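Side-chain contact in uncharacterized conserved protein (PDB 2R5X), which is of unknown function but belongs to the YugN-like family of conserved bacterial proteins and folds as an antiparallel sheet packed against helices: residues F29-Q34 with V40-K45. The protein carries 1 engineered substitution. Residues are numbered along the deposited sequence; the frame is centred on the assembly and turned at random. Where two conformers were deposited one is given.
Sequences FVRAAQ and VTYDRK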
ATOM      1  N   PHE A  29       0.847  -0.266   8.177  1.00 29.38           N
ATOM      2  CA  PHE A  29       1.608  -0.951   7.129  1.00 27.80           C
ATOM      3  C   PHE A  29       3.038  -1.194   7.590  1.00 31.78           C
ATOM      4  O   PHE A  29       3.607  -0.383   8.322  1.00 41.01           O
ATOM      5  CB  PHE A  29       1.645  -0.128   5.833  1.00 20.66           C
ATOM      6  CG  PHE A  29       0.328  -0.034   5.116  1.00 31.61           C
ATOM      7  CD1 PHE A  29       0.062  -0.845   4.011  1.00 22.36           C
ATOM      8  CD2 PHE A  29      -0.635   0.884   5.521  1.00 28.23           C
ATOM      9  CE1 PHE A  29      -1.148  -0.760   3.344  1.00 24.61           C
ATOM     10  CE2 PHE A  29      -1.849   0.982   4.857  1.00 34.54           C
ATOM     11  CZ  PHE A  29      -2.113   0.163   3.768  1.00 26.69           C
ATOM     12  N   VAL A  30       3.615  -2.314   7.164  1.00 27.21           N
ATOM     13  CA  VAL A  30       5.057  -2.542   7.311  1.00 28.01           C
ATOM     14  C   VAL A  30       5.684  -2.662   5.915  1.00 33.20           C
ATOM     15  O   VAL A  30       4.987  -3.017   4.958  1.00 30.77           O
ATOM     16  CB  VAL A  30       5.379  -3.794   8.177  1.00 31.87           C
ATOM     17  CG1 VAL A  30       4.803  -3.639   9.583  1.00 31.86           C
ATOM     18  CG2 VAL A  30       4.878  -5.085   7.518  1.00 34.93           C
ATOM     19  N   ARG A  31       6.954  -2.366   5.767  1.00 31.85           N
ATOM     20  CA  ARG A  31       7.622  -2.524   4.498  0.50 26.93           C
ATOM     21  C   ARG A  31       7.685  -3.956   4.082  1.00 29.49           C
ATOM     22  O   ARG A  31       7.875  -4.796   4.889  1.00 24.13           O
ATOM     23  CB  ARG A  31       9.031  -2.035   4.583  0.50 35.48           C
ATOM     24  CG  ARG A  31       9.195  -0.611   4.332  0.50 41.35           C
ATOM     25  CD  ARG A  31       9.040  -0.223   2.896  0.50 50.07           C
ATOM     26  NE  ARG A  31       9.549   1.101   2.862  0.50 49.06           N
ATOM     27  CZ  ARG A  31      10.674   1.435   2.294  0.50 62.33           C
ATOM     28  NH1 ARG A  31      11.094   2.664   2.373  0.50 54.74           N
ATOM     29  NH2 ARG A  31      11.326   0.544   1.609  0.50 75.57           N
ATOM     30  N   ALA A  32       7.532  -4.204   2.813  1.00 24.36           N
ATOM     31  CA  ALA A  32       7.574  -5.559   2.290  1.00 30.71           C
ATOM     32  C   ALA A  32       8.395  -5.578   1.016  1.00 28.63           C
ATOM     33  O   ALA A  32       8.798  -4.522   0.522  1.00 23.85           O
ATOM     34  CB  ALA A  32       6.162  -6.070   2.031  1.00 30.16           C
ATOM     35  N   ALA A  33       8.646  -6.786   0.499  1.00 32.27           N
ATOM     36  CA  ALA A  33       9.373  -7.013  -0.765  1.00 33.00           C
ATOM     37  C   ALA A  33      10.595  -6.119  -0.913  1.00 28.78           C
ATOM     38  O   ALA A  33      10.781  -5.463  -1.939  1.00 25.38           O
ATOM     39  CB  ALA A  33       8.443  -6.861  -1.960  1.00 27.43           C
ATOM     40  N   GLN A  34      11.419  -6.094   0.126  1.00 22.29           N
ATOM     41  CA  GLN A  34      12.487  -5.099   0.228  1.00 31.37           C
ATOM     42  C   GLN A  34      13.719  -5.419  -0.617  1.00 32.35           C
ATOM     43  O   GLN A  34      14.679  -4.651  -0.639  1.00 34.66           O
ATOM     44  CB  GLN A  34      12.857  -4.848   1.691  1.00 29.97           C
ATOM     45  CG  GLN A  34      11.759  -4.155   2.472  1.00 35.09           C
ATOM     46  CD  GLN A  34      12.112  -3.928   3.922  1.00 43.28           C
ATOM     47  OE1 GLN A  34      12.577  -2.852   4.291  1.00 56.87           O
ATOM     48  NE2 GLN A  34      11.891  -4.940   4.756  1.00 35.53           N
ATOM     49  N   VAL A  40       8.977   0.572  -3.880  1.00 24.84           N
ATOM     50  CA  VAL A  40       8.720   0.457  -2.441  1.00 25.62           C
ATOM     51  C   VAL A  40       7.350  -0.179  -2.242  1.00 21.79           C
ATOM     52  O   VAL A  40       6.403   0.147  -2.952  1.00 20.89           O
ATOM     53  CB  VAL A  40       8.832   1.812  -1.666  1.00 31.99           C
ATOM     54  CG1 VAL A  40      10.265   2.324  -1.685  1.00 31.30           C
ATOM     55  CG2 VAL A  40       7.858   2.873  -2.203  1.00 27.54           C
ATOM     56  N   THR A  41       7.261  -1.080  -1.269  1.00 24.68           N
ATOM     57  CA  THR A  41       6.071  -1.882  -1.044  1.00 22.75           C
ATOM     58  C   THR A  41       5.712  -1.877   0.438  1.00 27.45           C
ATOM     59  O   THR A  41       6.589  -2.008   1.297  1.00 26.18           O
ATOM     60  CB  THR A  41       6.312  -3.337  -1.500  1.00 24.04           C
ATOM     61  OG1 THR A  41       6.786  -3.339  -2.852  1.00 24.86           O
ATOM     62  CG2 THR A  41       5.044  -4.144  -1.429  1.00 15.53           C
ATOM     63  N   TYR A  42       4.420  -1.725   0.731  1.00 24.11           N
ATOM     64  CA  TYR A  42       3.929  -1.726   2.105  1.00 25.67           C
ATOM     65  C   TYR A  42       2.762  -2.680   2.231  1.00 24.60           C
ATOM     66  O   TYR A  42       1.835  -2.631   1.428  1.00 26.24           O
ATOM     67  CB  TYR A  42       3.456  -0.336   2.512  1.00 19.61           C
ATOM     68  CG  TYR A  42       4.452   0.762   2.288  1.00 27.52           C
ATOM     69  CD1 TYR A  42       5.329   1.149   3.299  1.00 39.56           C
ATOM     70  CD2 TYR A  42       4.515   1.428   1.063  1.00 45.96           C
ATOM     71  CE1 TYR A  42       6.231   2.186   3.097  1.00 39.56           C
ATOM     72  CE2 TYR A  42       5.429   2.438   0.843  1.00 31.35           C
ATOM     73  CZ  TYR A  42       6.278   2.817   1.862  1.00 42.04           C
ATOM     74  OH  TYR A  42       7.171   3.832   1.636  1.00 42.28           O
ATOM     75  N   ASP A  43       2.804  -3.542   3.242  1.00 21.74           N
ATOM     76  CA  ASP A  43       1.738  -4.519   3.457  1.00 20.62           C
ATOM     77  C   ASP A  43       1.055  -4.278   4.787  1.00 24.53           C
ATOM     78  O   ASP A  43       1.721  -4.023   5.787  1.00 24.73           O
ATOM     79  CB  ASP A  43       2.292  -5.946   3.468  1.00 27.69           C
ATOM     80  CG  ASP A  43       2.568  -6.487   2.086  1.00 25.77           C
ATOM     81  OD1 ASP A  43       2.259  -5.806   1.088  1.00 26.62           O
ATOM     82  OD2 ASP A  43       3.102  -7.615   2.006  1.00 23.68           O
ATOM     83  N   ARG A  44      -0.271  -4.358   4.795  1.00 26.79           N
ATOM     84  CA  ARG A  44      -1.014  -4.447   6.047  1.00 26.30           C
ATOM     85  C   ARG A  44      -1.714  -5.789   6.079  1.00 25.50           C
ATOM     86  O   ARG A  44      -2.524  -6.102   5.202  1.00 26.26           O
ATOM     87  CB  ARG A  44      -2.019  -3.311   6.207  1.00 24.59           C
ATOM     88  CG  ARG A  44      -2.689  -3.331   7.567  1.00 35.78           C
ATOM     89  CD  ARG A  44      -3.679  -2.216   7.724  1.00 29.29           C
ATOM     90  NE  ARG A  44      -4.549  -2.465   8.869  1.00 38.78           N
ATOM     91  CZ  ARG A  44      -5.160  -1.518   9.571  1.00 36.18           C
ATOM     92  NH1 ARG A  44      -4.995  -0.243   9.260  1.00 28.14           N
ATOM     93  NH2 ARG A  44      -5.936  -1.851  10.592  1.00 47.80           N
ATOM     94  N   LYS A  45      -1.381  -6.578   7.091  1.00 23.95           N
ATOM     95  CA  LYS A  45      -1.826  -7.962   7.177  1.00 30.75           C
ATOM     96  C   LYS A  45      -3.110  -8.099   7.973  1.00 33.19           C
ATOM     97  O   LYS A  45      -3.283  -7.474   9.023  1.00 28.61           O
ATOM     98  CB  LYS A  45      -0.737  -8.837   7.802  1.00 28.39           C
ATOM     99  CG  LYS A  45       0.514  -8.983   6.955  1.00 36.01           C
ATOM    100  CD  LYS A  45       1.689  -9.463   7.804  1.00 38.30           C
ATOM    101  CE  LYS A  45       2.904  -9.821   6.952  1.00 68.63           C
ATOM    102  NZ  LYS A  45       3.466  -8.670   6.174  1.00 65.22           N
TER
HETATM  103  O   HOH W   1       9.800  -1.996   0.205  1.00 25.25           O
HETATM  104  O   HOH W   2       9.298  -3.500  -3.083  1.00 27.90           O
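Val30 and Asp43 form a hydrogen-bonded antiparallel pair: Val30 N donates to Asp43 O at 2.9 Å, and Asp43 N returns a bond to Val30 O (2.8 Å). A third backbone bond runs from Ala32 N to Thr41 O. Beyond it water takes over: one molecule accepts from Thr41 N and lies 2.7 Å from Ala32 O, while a second links Ala33 O to Thr41 OG1, a hydroxyl also bonded to Gln58 of the next strand.

Apolar contact gathers at Phe29. With CG anti to its carbonyl carbon (chi1 -70°), the ring lies across Arg44, whose CB sits over one face in a CH-pi contact 4.0 Å from the centroid; Phe29 CD1 meets Tyr42 CB at 3.7 Å. Replacing Phe29 by an alanine removes the ring and is likely to open a gap between Tyr42 CB, Arg44 CB and Val108 and Val112 of helix 99-117.

Among the polar side chains, Arg31 in one of its two conformers runs alongside Tyr42, bending at chi2 (-73°) to bring Arg31 NE within 3.5 Å of Tyr42 CE1; the guanidinium and ring planes are steeply inclined. There Val40 CG1 lies over one guanidinium face, toward its rim, and Asp21 of helix 17-26 binds both ends, salt-bridged to Arg31 NH1 and hydrogen-bonded to Tyr42 OH. On the face that carries Val30, Ala32, Thr41 and Asp43, the methyl Ala32 CB lies 3.4 Å from Asp43 OD2, which is salt-bridged to Arg56. The pairing is that of a beta hairpin, with short strand 30-32 laid against long strand 39-48 of the antiparallel sheet and Phe29 and Tyr42 facing the helices.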